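PDB 3DWG: sulfur carrier protein CysO from Mycobacterium tuberculosis, which probably donates sulfur, in its thiocarboxylated form, to the CysM-dependent pathway of cysteine biosynthesis. Local coordinates for residues V59-N64 and D82-L87. Numbering follows the deposited sequence.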
# COMPACT_ATOMS: atom_id res chain seq x y z
N VAL C 59 26.42 15.43 -7.95
CA VAL C 59 26.61 15.51 -6.50
C VAL C 59 25.41 16.21 -5.91
O VAL C 59 24.96 17.25 -6.43
CB VAL C 59 27.93 16.26 -6.15
CG1 VAL C 59 28.14 16.35 -4.63
CG2 VAL C 59 29.13 15.52 -6.70
N ASN C 60 24.90 15.66 -4.81
CA ASN C 60 23.83 16.27 -4.04
C ASN C 60 24.34 16.57 -2.66
O ASN C 60 25.05 15.77 -2.05
CB ASN C 60 22.61 15.32 -3.94
CG ASN C 60 21.93 15.15 -5.28
OD1 ASN C 60 21.77 16.12 -6.07
ND2 ASN C 60 21.51 13.89 -5.57
N ILE C 61 24.03 17.77 -2.18
CA ILE C 61 24.40 18.14 -0.81
C ILE C 61 23.21 18.68 -0.05
O ILE C 61 22.40 19.47 -0.56
CB ILE C 61 25.57 19.17 -0.80
CG1 ILE C 61 26.71 18.61 -1.66
CG2 ILE C 61 26.01 19.43 0.66
CD1 ILE C 61 28.08 19.43 -1.67
N TYR C 62 23.10 18.25 1.22
CA TYR C 62 21.99 18.61 2.08
C TYR C 62 22.52 19.19 3.41
O TYR C 62 23.50 18.72 3.93
CB TYR C 62 21.12 17.37 2.36
CG TYR C 62 20.73 16.59 1.12
CD1 TYR C 62 21.60 15.66 0.59
CD2 TYR C 62 19.50 16.79 0.50
CE1 TYR C 62 21.29 14.98 -0.54
CE2 TYR C 62 19.17 16.08 -0.67
CZ TYR C 62 20.07 15.16 -1.14
OH TYR C 62 19.86 14.40 -2.28
N VAL C 63 21.88 20.26 3.86
CA VAL C 63 22.20 20.86 5.17
C VAL C 63 20.96 20.58 6.00
O VAL C 63 19.86 21.01 5.61
CB VAL C 63 22.45 22.41 5.04
CG1 VAL C 63 22.53 23.02 6.44
CG2 VAL C 63 23.72 22.68 4.24
N ASN C 64 21.13 19.90 7.14
CA ASN C 64 19.99 19.43 7.98
C ASN C 64 18.84 18.83 7.12
O ASN C 64 17.66 19.18 7.25
CB ASN C 64 19.44 20.51 8.87
CG ASN C 64 20.47 21.01 9.83
OD1 ASN C 64 21.33 20.25 10.28
ND2 ASN C 64 20.42 22.31 10.12
N ASP C 82 25.02 21.94 12.86
CA ASP C 82 24.33 21.43 11.66
C ASP C 82 25.01 20.17 11.12
O ASP C 82 26.18 19.92 11.41
CB ASP C 82 24.28 22.46 10.53
CG ASP C 82 23.31 23.58 10.77
OD1 ASP C 82 22.50 23.58 11.72
OD2 ASP C 82 23.32 24.48 9.91
N SER C 83 24.24 19.37 10.37
CA SER C 83 24.77 18.21 9.65
C SER C 83 24.80 18.60 8.19
O SER C 83 23.86 19.25 7.68
CB SER C 83 23.78 17.03 9.74
OG SER C 83 22.54 17.39 9.09
N VAL C 84 25.85 18.17 7.55
CA VAL C 84 25.97 18.30 6.11
C VAL C 84 26.15 16.90 5.50
O VAL C 84 27.01 16.11 5.97
CB VAL C 84 27.19 19.21 5.69
CG1 VAL C 84 27.36 19.18 4.20
CG2 VAL C 84 26.95 20.64 6.19
N THR C 85 25.31 16.56 4.50
CA THR C 85 25.35 15.22 3.88
C THR C 85 25.71 15.33 2.41
O THR C 85 25.05 16.08 1.68
CB THR C 85 23.94 14.59 4.01
OG1 THR C 85 23.52 14.63 5.38
CG2 THR C 85 23.94 13.14 3.44
N ILE C 86 26.72 14.61 1.96
CA ILE C 86 27.12 14.62 0.57
C ILE C 86 26.82 13.25 -0.04
O ILE C 86 27.26 12.23 0.52
CB ILE C 86 28.69 14.91 0.48
CG1 ILE C 86 28.95 16.26 1.15
CG2 ILE C 86 29.16 14.86 -0.93
CD1 ILE C 86 30.45 16.56 1.18
N LEU C 87 26.13 13.23 -1.16
CA LEU C 87 25.78 11.91 -1.79
C LEU C 87 25.89 12.05 -3.32
O LEU C 87 25.51 13.09 -3.87
CB LEU C 87 24.31 11.56 -1.47
CG LEU C 87 24.00 11.24 -0.03
CD1 LEU C 87 22.52 11.16 0.23
CD2 LEU C 87 24.71 9.90 0.35
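Strands 59-63 and 83-87 run antiparallel, and the inward-facing N-H and C=O groups of N60, Y62, T85 and L87 are all bonded across the pair. N60 and L87 exchange two backbone bonds, N60 N giving to L87 O at 2.8 Å almost along the C=O axis; Y62 and T85 repeat the exchange in the carbonyl plane. A fifth backbone bond, N64 N to S83 O (2.9 Å), brings the chain to the strand's end. There N64 leaves beta geometry for the left-handed region, and its side-chain amide takes over: OD1 accepts S83 N at 3.0 Å from above the amide plane, while ND2 gives a nearly straight bond to D82 OD1 (2.9 Å, 174°). D82 OD1 lies almost in the plane of the N64 amide, but the N-H meets it from above the carboxylate plane; the two planes stand 85° apart. D82 OD2 is held by A79 N, so both oxygens are engaged. On the face of I61, V63, V84 and I86, I61 CG2 packs against V84 CG1 at 3.8 Å, and helix 42-46 touches I86. On the other face the Y62 ring sets its edge near T85 O, and CE1 meets L87 CD1 at 4.1 Å; Y62 OH bonds an acidic side chain of the chain of another protein. The other edge of 83-87 bonds to strand 3-6, making it an inner strand of the mixed, ubiquitin-like beta-grasp sheet of the ThiS family.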